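Local structure of cyclodipeptide synthase, BtCDPS (Bacillus thermoamylovorans, 6ZTU) at residues P182-I190 with I217-Y225; V5-V13 with Y44-N55. The protein probably acts as an aminoacyltransferase that joins two aminoacyl groups, normally delivered on tRNA, into a cyclic dipeptide. One frame throughout, in Å; residues are numbered along the deposited sequence.

Contact 1 (P182-I190 with I217-Y225); sequences PFFLSGASI and IKMSDNQGY
The side chains of Phe184 and Tyr225 run alongside each other in the same direction, their rings meeting obliquely where Phe184 CE2 comes within 4.1 Å of Tyr225 CE1; Trp204 packs on both, and Phe184 also touches the bound hexanediol. Two amides are the other flat groups. Asn222 ND2 donates at 3.3 Å to Ser189 OG, which lies near its amide plane, and also to Lys194 O. The amide of Gln223 does more. With CG anti to the backbone N (chi1 -173°) and a bend at the next bond, its OE1 accepts Ala188 N at 2.8 Å along an almost straight N-H (170°), the donor tilted from the plane of the Gln223 carbonyl. The helix is kinked here, and Ala188 N lacks its bond to the preceding turn. Strand 223-229, entered through the type I turn from Ser220 to Gln223, belongs to the mixed sheet of this HUP-clan, Rossmann-like enzyme; its first residue, Gln223, thus ties the sheet to the kinked helix. The carbonyls left by the kink are met too: Leu185 O accepts Ser220 N at 2.8 Å, and Phe184 O takes a water bound to Gln223 NE2. Beside them Ser186 OG and Ser220 OG hydrogen-bond at 2.8 Å, and Leu185 CD2 packs on Ile217 CG2.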
loop_
_atom_site.group_PDB
_atom_site.type_symbol
_atom_site.label_atom_id
_atom_site.label_comp_id
_atom_site.label_asym_id
_atom_site.label_seq_id
_atom_site.Cartn_x
_atom_site.Cartn_y
_atom_site.Cartn_z
ATOM N N PRO A 182 -6.250 -6.004 -2.675
ATOM C CA PRO A 182 -7.629 -5.724 -2.244
ATOM C C PRO A 182 -7.780 -4.395 -1.524
ATOM O O PRO A 182 -8.870 -3.811 -1.574
ATOM C CB PRO A 182 -7.966 -6.909 -1.325
ATOM C CG PRO A 182 -7.111 -8.025 -1.847
ATOM C CD PRO A 182 -5.809 -7.340 -2.219
ATOM N N PHE A 183 -6.728 -3.892 -0.863
ATOM C CA PHE A 183 -6.844 -2.597 -0.194
ATOM C C PHE A 183 -6.786 -1.433 -1.175
ATOM O O PHE A 183 -7.413 -0.402 -0.921
ATOM C CB PHE A 183 -5.769 -2.445 0.884
ATOM C CG PHE A 183 -6.059 -3.272 2.090
ATOM C CD1 PHE A 183 -6.921 -2.789 3.065
ATOM C CD2 PHE A 183 -5.555 -4.556 2.211
ATOM C CE1 PHE A 183 -7.240 -3.564 4.161
ATOM C CE2 PHE A 183 -5.871 -5.322 3.314
ATOM C CZ PHE A 183 -6.717 -4.823 4.272
ATOM N N PHE A 184 -6.058 -1.583 -2.292
ATOM C CA PHE A 184 -6.116 -0.595 -3.369
ATOM C C PHE A 184 -7.508 -0.532 -3.981
ATOM O O PHE A 184 -7.955 0.531 -4.425
ATOM C CB PHE A 184 -5.137 -0.949 -4.498
ATOM C CG PHE A 184 -3.669 -0.828 -4.157
ATOM C CD1 PHE A 184 -3.068 -1.661 -3.223
ATOM C CD2 PHE A 184 -2.864 0.078 -4.855
ATOM C CE1 PHE A 184 -1.704 -1.564 -2.964
ATOM C CE2 PHE A 184 -1.493 0.175 -4.603
ATOM C CZ PHE A 184 -0.915 -0.653 -3.654
ATOM N N LEU A 185 -8.174 -1.685 -4.097
ATOM C CA LEU A 185 -9.434 -1.786 -4.816
ATOM C C LEU A 185 -10.635 -1.473 -3.937
ATOM O O LEU A 185 -11.614 -0.882 -4.413
ATOM C CB LEU A 185 -9.606 -3.196 -5.392
ATOM C CG LEU A 185 -8.548 -3.631 -6.405
ATOM C CD1 LEU A 185 -8.686 -5.115 -6.699
ATOM C CD2 LEU A 185 -8.702 -2.792 -7.669
ATOM N N SER A 186 -10.565 -1.849 -2.653
ATOM C CA SER A 186 -11.753 -1.817 -1.803
ATOM C C SER A 186 -11.420 -1.602 -0.327
ATOM O O SER A 186 -12.129 -2.125 0.539
ATOM C CB SER A 186 -12.555 -3.125 -1.945
ATOM O OG SER A 186 -12.900 -3.391 -3.305
ATOM N N GLY A 187 -10.378 -0.823 -0.013
ATOM C CA GLY A 187 -9.969 -0.667 1.382
ATOM C C GLY A 187 -11.059 -0.115 2.290
ATOM O O GLY A 187 -11.215 -0.574 3.426
ATOM N N ALA A 188 -11.819 0.879 1.813
ATOM C CA ALA A 188 -12.888 1.439 2.641
ATOM C C ALA A 188 -13.884 0.360 3.044
ATOM O O ALA A 188 -14.271 0.258 4.218
ATOM C CB ALA A 188 -13.608 2.568 1.906
ATOM N N SER A 189 -14.317 -0.452 2.077
ATOM C CA SER A 189 -15.326 -1.463 2.355
ATOM C C SER A 189 -14.764 -2.596 3.196
ATOM O O SER A 189 -15.486 -3.154 4.035
ATOM C CB SER A 189 -15.892 -2.001 1.047
ATOM O OG SER A 189 -16.742 -1.036 0.446
ATOM N N ILE A 190 -13.489 -2.950 3.000
ATOM C CA ILE A 190 -12.860 -3.959 3.867
ATOM C C ILE A 190 -12.848 -3.487 5.318
ATOM O O ILE A 190 -13.165 -4.248 6.248
ATOM C CB ILE A 190 -11.431 -4.275 3.381
ATOM C CG1 ILE A 190 -11.472 -4.997 2.036
ATOM C CG2 ILE A 190 -10.657 -5.101 4.434
ATOM C CD1 ILE A 190 -10.087 -5.035 1.373
ATOM N N ILE A 217 -11.599 -6.250 -13.352
ATOM C CA ILE A 217 -11.244 -5.737 -12.029
ATOM C C ILE A 217 -11.537 -4.243 -11.978
ATOM O O ILE A 217 -11.051 -3.475 -12.817
ATOM C CB ILE A 217 -9.758 -6.006 -11.729
ATOM C CG1 ILE A 217 -9.502 -7.496 -11.487
ATOM C CG2 ILE A 217 -9.265 -5.160 -10.536
ATOM C CD1 ILE A 217 -9.798 -7.945 -10.083
ATOM N N LYS A 218 -12.313 -3.817 -10.978
ATOM C CA LYS A 218 -12.649 -2.414 -10.771
ATOM C C LYS A 218 -12.363 -2.012 -9.329
ATOM O O LYS A 218 -12.455 -2.831 -8.409
ATOM C CB LYS A 218 -14.137 -2.133 -11.047
ATOM C CG LYS A 218 -14.537 -2.104 -12.506
ATOM C CD LYS A 218 -16.018 -1.764 -12.633
ATOM C CE LYS A 218 -16.284 -0.315 -12.259
ATOM N NZ LYS A 218 -17.498 0.201 -12.947
ATOM N N MET A 219 -12.042 -0.737 -9.133
ATOM C CA MET A 219 -12.080 -0.190 -7.790
ATOM C C MET A 219 -13.532 -0.016 -7.363
ATOM O O MET A 219 -14.414 0.276 -8.179
ATOM C CB MET A 219 -11.352 1.152 -7.726
ATOM C CG MET A 219 -9.842 1.022 -7.906
ATOM S SD MET A 219 -9.033 2.599 -8.153
ATOM C CE MET A 219 -9.303 3.351 -6.544
ATOM N N SER A 220 -13.779 -0.213 -6.072
ATOM C CA SER A 220 -15.090 0.113 -5.520
ATOM C C SER A 220 -15.393 1.595 -5.703
ATOM O O SER A 220 -14.498 2.446 -5.676
ATOM C CB SER A 220 -15.152 -0.248 -4.035
ATOM O OG SER A 220 -15.007 -1.644 -3.868
ATOM N N ASP A 221 -16.687 1.901 -5.872
ATOM C CA ASP A 221 -17.127 3.272 -6.119
ATOM C C ASP A 221 -16.754 4.211 -4.987
ATOM O O ASP A 221 -16.647 5.425 -5.204
ATOM C CB ASP A 221 -18.646 3.314 -6.309
ATOM C CG ASP A 221 -19.090 2.707 -7.607
ATOM O OD1 ASP A 221 -18.255 2.554 -8.522
ATOM O OD2 ASP A 221 -20.294 2.378 -7.716
ATOM N N ASN A 222 -16.581 3.682 -3.773
ATOM C CA ASN A 222 -16.243 4.469 -2.594
ATOM C C ASN A 222 -14.757 4.419 -2.264
ATOM O O ASN A 222 -14.368 4.780 -1.146
ATOM C CB ASN A 222 -17.046 3.988 -1.378
ATOM C CG ASN A 222 -16.672 2.580 -0.966
ATOM O OD1 ASN A 222 -16.108 1.817 -1.760
ATOM N ND2 ASN A 222 -16.991 2.218 0.277
ATOM N N GLN A 223 -13.926 3.984 -3.209
ATOM C CA GLN A 223 -12.491 3.834 -3.003
ATOM C C GLN A 223 -11.743 4.776 -3.940
ATOM O O GLN A 223 -12.055 4.840 -5.130
ATOM C CB GLN A 223 -12.068 2.380 -3.256
ATOM C CG GLN A 223 -10.604 2.102 -2.908
ATOM C CD GLN A 223 -10.347 2.181 -1.412
ATOM O OE1 GLN A 223 -11.281 2.142 -0.610
ATOM N NE2 GLN A 223 -9.082 2.295 -1.031
ATOM N N GLY A 224 -10.756 5.499 -3.394
ATOM C CA GLY A 224 -9.881 6.334 -4.193
ATOM C C GLY A 224 -8.421 6.058 -3.885
ATOM O O GLY A 224 -8.079 5.333 -2.946
ATOM N N TYR A 225 -7.554 6.664 -4.696
ATOM C CA TYR A 225 -6.108 6.582 -4.535
ATOM C C TYR A 225 -5.537 7.976 -4.705
ATOM O O TYR A 225 -5.912 8.678 -5.648
ATOM C CB TYR A 225 -5.492 5.639 -5.580
ATOM C CG TYR A 225 -3.990 5.438 -5.446
ATOM C CD1 TYR A 225 -3.480 4.384 -4.695
ATOM C CD2 TYR A 225 -3.082 6.294 -6.086
ATOM C CE1 TYR A 225 -2.097 4.191 -4.570
ATOM C CE2 TYR A 225 -1.693 6.103 -5.966
ATOM C CZ TYR A 225 -1.216 5.042 -5.219
ATOM O OH TYR A 225 0.155 4.840 -5.095
HETATM O O HOH W 1 -7.102 2.775 -3.208
HETATM O O HOH W 2 -12.897 -4.503 -5.952
HETATM O O HOH W 3 -13.867 0.387 -0.742
HETATM O O HOH W 4 -17.422 -1.909 -2.029
#

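Contact 2 (V5-V13 with Y44-N55); sequences VIKDLFYVV and YIHQLIDWSSKN
Phe10 drives its ring edge against the indole face of Trp51, an edge-to-face pair with planes at 70°. Its CB already sits over the five-membered ring, 4.1 Å from the centroid in a CH-pi contact. Because CG stands beside the backbone N (chi1 -65°), the ring then runs across the helix, and CD2 meets Trp51 CG at 3.5 Å. Further out, CE2 approaches Gln47 O, CZ touches Leu48 CD2 at 3.6 Å, and CE1 reaches Tyr44 CE1. The opposite indole face carries Asn55 ND2, which donates to Trp51 O at 2.9 Å, one turn back along helix 42-55, and only weakly to Lys7 O. At the indole edge CD1 lies 3.1 Å from Ile6 O, by the short N-terminal helix, while at the far end CZ2 packs on Val12 CG2 of edge strand 11-14, which pairs antiparallel with strand 223-229. An alanine at Trp51 is likely to leave Phe10 without a face to press on and Val12 facing a gap, and water 5 without its N-H donor. Nearer solvent, Ile6 CG2 rests on Asp50 O and against the bent chain of Lys54, and Lys7 NZ donates weakly to Asn55 OD1 at 3.1 Å. The bonds between Lys7 and Asn55 are both weak, so ring and aliphatic packing probably supplies much of the grip on the N-terminal segment.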
loop_
_atom_site.group_PDB
_atom_site.type_symbol
_atom_site.label_atom_id
_atom_site.label_comp_id
_atom_site.label_asym_id
_atom_site.label_seq_id
_atom_site.Cartn_x
_atom_site.Cartn_y
_atom_site.Cartn_z
ATOM N N VAL A 5 1.791 24.674 8.628
ATOM C CA VAL A 5 2.747 23.922 7.830
ATOM C C VAL A 5 2.359 22.447 7.849
ATOM O O VAL A 5 2.516 21.746 6.844
ATOM C CB VAL A 5 4.198 24.161 8.304
ATOM C CG1 VAL A 5 4.469 25.656 8.448
ATOM C CG2 VAL A 5 4.512 23.406 9.585
ATOM N N ILE A 6 1.792 21.972 8.965
ATOM C CA ILE A 6 1.324 20.589 9.035
ATOM C C ILE A 6 0.173 20.367 8.065
ATOM O O ILE A 6 0.157 19.388 7.311
ATOM C CB ILE A 6 0.907 20.225 10.472
ATOM C CG1 ILE A 6 2.102 20.298 11.417
ATOM C CG2 ILE A 6 0.275 18.830 10.511
ATOM C CD1 ILE A 6 1.729 20.063 12.860
ATOM N N LYS A 7 -0.811 21.270 8.079
ATOM C CA LYS A 7 -1.960 21.149 7.188
ATOM C C LYS A 7 -1.541 21.054 5.727
ATOM O O LYS A 7 -2.180 20.337 4.946
ATOM C CB LYS A 7 -2.900 22.338 7.389
ATOM C CG LYS A 7 -4.373 21.974 7.453
ATOM C CD LYS A 7 -5.065 22.191 6.113
ATOM C CE LYS A 7 -6.487 21.634 6.135
ATOM N NZ LYS A 7 -7.085 21.543 4.769
ATOM N N ASP A 8 -0.473 21.761 5.342
ATOM C CA ASP A 8 0.004 21.823 3.965
ATOM C C ASP A 8 1.236 20.958 3.730
ATOM O O ASP A 8 1.919 21.122 2.715
ATOM C CB ASP A 8 0.314 23.269 3.581
ATOM C CG ASP A 8 -0.927 24.074 3.301
ATOM O OD1 ASP A 8 -0.809 25.315 3.203
ATOM O OD2 ASP A 8 -2.019 23.469 3.186
ATOM N N LEU A 9 1.532 20.044 4.652
ATOM C CA LEU A 9 2.719 19.204 4.538
ATOM C C LEU A 9 2.782 18.478 3.200
ATOM O O LEU A 9 3.876 18.212 2.691
ATOM C CB LEU A 9 2.724 18.190 5.677
ATOM C CG LEU A 9 3.973 17.917 6.503
ATOM C CD1 LEU A 9 4.765 19.189 6.754
ATOM C CD2 LEU A 9 3.510 17.300 7.817
ATOM N N PHE A 10 1.630 18.145 2.618
ATOM C CA PHE A 10 1.591 17.386 1.377
ATOM C C PHE A 10 0.678 18.053 0.360
ATOM O O PHE A 10 -0.342 18.656 0.711
ATOM C CB PHE A 10 1.129 15.934 1.622
ATOM C CG PHE A 10 2.080 15.138 2.463
ATOM C CD1 PHE A 10 3.148 14.470 1.880
ATOM C CD2 PHE A 10 1.923 15.074 3.849
ATOM C CE1 PHE A 10 4.037 13.743 2.661
ATOM C CE2 PHE A 10 2.802 14.367 4.629
ATOM C CZ PHE A 10 3.863 13.694 4.045
ATOM N N TYR A 11 1.058 17.945 -0.906
ATOM C CA TYR A 11 0.189 18.295 -2.014
ATOM C C TYR A 11 -0.359 17.000 -2.596
ATOM O O TYR A 11 0.390 16.045 -2.805
ATOM C CB TYR A 11 0.934 19.096 -3.088
ATOM C CG TYR A 11 -0.006 19.601 -4.159
ATOM C CD1 TYR A 11 -0.309 18.818 -5.269
ATOM C CD2 TYR A 11 -0.619 20.844 -4.047
ATOM C CE1 TYR A 11 -1.183 19.260 -6.247
ATOM C CE2 TYR A 11 -1.499 21.294 -5.018
ATOM C CZ TYR A 11 -1.783 20.493 -6.111
ATOM O OH TYR A 11 -2.655 20.925 -7.087
ATOM N N VAL A 12 -1.659 16.973 -2.855
ATOM C CA VAL A 12 -2.370 15.741 -3.183
ATOM C C VAL A 12 -2.635 15.687 -4.681
ATOM O O VAL A 12 -3.142 16.655 -5.264
ATOM C CB VAL A 12 -3.683 15.652 -2.385
ATOM C CG1 VAL A 12 -4.549 14.513 -2.898
ATOM C CG2 VAL A 12 -3.374 15.505 -0.902
ATOM N N VAL A 13 -2.296 14.561 -5.306
ATOM C CA VAL A 13 -2.601 14.327 -6.719
ATOM C C VAL A 13 -3.529 13.123 -6.835
ATOM O O VAL A 13 -3.084 11.985 -6.628
ATOM C CB VAL A 13 -1.321 14.116 -7.542
ATOM C CG1 VAL A 13 -1.683 13.935 -9.005
ATOM C CG2 VAL A 13 -0.389 15.324 -7.397
ATOM N N TYR A 44 9.325 10.751 8.532
ATOM C CA TYR A 44 8.337 10.767 7.455
ATOM C C TYR A 44 7.016 10.159 7.908
ATOM O O TYR A 44 5.939 10.678 7.584
ATOM C CB TYR A 44 8.872 10.022 6.236
ATOM C CG TYR A 44 7.946 10.055 5.035
ATOM C CD1 TYR A 44 7.720 11.236 4.342
ATOM C CD2 TYR A 44 7.294 8.906 4.601
ATOM C CE1 TYR A 44 6.877 11.276 3.243
ATOM C CE2 TYR A 44 6.448 8.933 3.489
ATOM C CZ TYR A 44 6.244 10.124 2.818
ATOM O OH TYR A 44 5.402 10.177 1.723
ATOM N N ILE A 45 7.076 9.055 8.653
ATOM C CA ILE A 45 5.846 8.454 9.166
ATOM C C ILE A 45 5.106 9.450 10.058
ATOM O O ILE A 45 3.879 9.598 9.971
ATOM C CB ILE A 45 6.172 7.129 9.888
ATOM C CG1 ILE A 45 6.468 6.034 8.853
ATOM C CG2 ILE A 45 5.033 6.713 10.809
ATOM C CD1 ILE A 45 7.088 4.761 9.432
ATOM N N HIS A 46 5.845 10.194 10.888
ATOM C CA HIS A 46 5.208 11.237 11.687
ATOM C C HIS A 46 4.579 12.310 10.806
ATOM O O HIS A 46 3.465 12.774 11.077
ATOM C CB HIS A 46 6.220 11.849 12.655
ATOM C CG HIS A 46 6.327 11.107 13.953
ATOM N ND1 HIS A 46 5.689 11.522 15.105
ATOM C CD2 HIS A 46 6.978 9.963 14.274
ATOM C CE1 HIS A 46 5.951 10.670 16.082
ATOM N NE2 HIS A 46 6.729 9.714 15.604
ATOM N N GLN A 47 5.269 12.711 9.736
ATOM C CA GLN A 47 4.702 13.713 8.842
ATOM C C GLN A 47 3.406 13.214 8.220
ATOM O O GLN A 47 2.417 13.947 8.159
ATOM C CB GLN A 47 5.712 14.071 7.756
ATOM C CG GLN A 47 6.888 14.889 8.244
ATOM C CD GLN A 47 7.590 15.572 7.091
ATOM O OE1 GLN A 47 7.919 14.932 6.096
ATOM N NE2 GLN A 47 7.811 16.876 7.210
ATOM N N LEU A 48 3.394 11.957 7.758
ATOM C CA LEU A 48 2.183 11.394 7.160
ATOM C C LEU A 48 1.017 11.447 8.135
ATOM O O LEU A 48 -0.093 11.860 7.780
ATOM C CB LEU A 48 2.422 9.949 6.723
ATOM C CG LEU A 48 3.360 9.652 5.557
ATOM C CD1 LEU A 48 3.530 8.148 5.439
ATOM C CD2 LEU A 48 2.786 10.235 4.270
ATOM N N ILE A 49 1.263 11.043 9.375
ATOM C CA ILE A 49 0.191 10.922 10.352
ATOM C C ILE A 49 -0.206 12.290 10.894
ATOM O O ILE A 49 -1.389 12.557 11.108
ATOM C CB ILE A 49 0.617 9.945 11.463
ATOM C CG1 ILE A 49 0.670 8.515 10.902
ATOM C CG2 ILE A 49 -0.337 10.008 12.641
ATOM C CD1 ILE A 49 1.390 7.528 11.790
ATOM N N ASP A 50 0.763 13.186 11.098
ATOM C CA ASP A 50 0.428 14.548 11.520
ATOM C C ASP A 50 -0.465 15.239 10.498
ATOM O O ASP A 50 -1.494 15.823 10.850
ATOM C CB ASP A 50 1.700 15.369 11.738
ATOM C CG ASP A 50 2.484 14.916 12.948
ATOM O OD1 ASP A 50 1.895 14.251 13.823
ATOM O OD2 ASP A 50 3.691 15.233 13.023
ATOM N N TRP A 51 -0.076 15.189 9.221
ATOM C CA TRP A 51 -0.896 15.768 8.165
ATOM C C TRP A 51 -2.251 15.081 8.078
ATOM O O TRP A 51 -3.280 15.748 7.933
ATOM C CB TRP A 51 -0.153 15.681 6.825
ATOM C CG TRP A 51 -0.941 16.153 5.634
ATOM C CD1 TRP A 51 -1.102 17.446 5.209
ATOM C CD2 TRP A 51 -1.658 15.335 4.709
ATOM N NE1 TRP A 51 -1.886 17.474 4.081
ATOM C CE2 TRP A 51 -2.239 16.192 3.749
ATOM C CE3 TRP A 51 -1.862 13.952 4.593
ATOM C CZ2 TRP A 51 -3.016 15.714 2.689
ATOM C CZ3 TRP A 51 -2.634 13.478 3.542
ATOM C CH2 TRP A 51 -3.203 14.355 2.602
ATOM N N SER A 52 -2.275 13.745 8.145
ATOM C CA SER A 52 -3.543 13.032 8.038
ATOM C C SER A 52 -4.467 13.391 9.188
ATOM O O SER A 52 -5.676 13.555 8.993
ATOM C CB SER A 52 -3.305 11.524 8.026
ATOM O OG SER A 52 -2.698 11.125 6.811
ATOM N N SER A 53 -3.909 13.478 10.398
ATOM C CA SER A 53 -4.705 13.771 11.583
ATOM C C SER A 53 -5.326 15.157 11.508
ATOM O O SER A 53 -6.395 15.388 12.084
ATOM C CB SER A 53 -3.840 13.654 12.841
ATOM O OG SER A 53 -3.341 12.343 13.014
ATOM N N LYS A 54 -4.673 16.093 10.814
ATOM C CA LYS A 54 -5.237 17.431 10.685
ATOM C C LYS A 54 -6.329 17.489 9.634
ATOM O O LYS A 54 -7.247 18.304 9.745
ATOM C CB LYS A 54 -4.145 18.443 10.342
ATOM C CG LYS A 54 -3.620 19.204 11.545
ATOM C CD LYS A 54 -3.216 18.256 12.676
ATOM C CE LYS A 54 -2.737 19.034 13.891
ATOM N NZ LYS A 54 -1.970 20.238 13.460
ATOM N N ASN A 55 -6.262 16.623 8.627
ATOM C CA ASN A 55 -7.118 16.741 7.460
ATOM C C ASN A 55 -8.312 15.796 7.469
ATOM O O ASN A 55 -9.382 16.177 6.985
ATOM C CB ASN A 55 -6.297 16.494 6.188
ATOM C CG ASN A 55 -5.530 17.730 5.741
ATOM O OD1 ASN A 55 -6.068 18.583 5.040
ATOM N ND2 ASN A 55 -4.271 17.825 6.142
HETATM O O HOH W 5 -2.632 19.320 1.837
#

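How the contacts relate
Both contacts lean on one mixed sheet, through neighbouring strands: contact 1 includes the start of strand 223-229, contact 2 the edge strand 11-14. Their centres lie 22 Å apart and the two do not touch. Contact 1 is the deeper, buried and beside the diol pocket; contact 2 is only partly buried, with lysines at its margin. Chemistry follows position in an instructive way. In the interior, polar backbone exposed by a kinked helix must be paid for, and a glutamine side chain, a loop N-H and ordered waters do so. Towards the surface, helix 42-55 keeps its own backbone bonds through the contact, and rings and aliphatic groups pin the N-terminal segment while the lysine-asparagine link at the margin is weak.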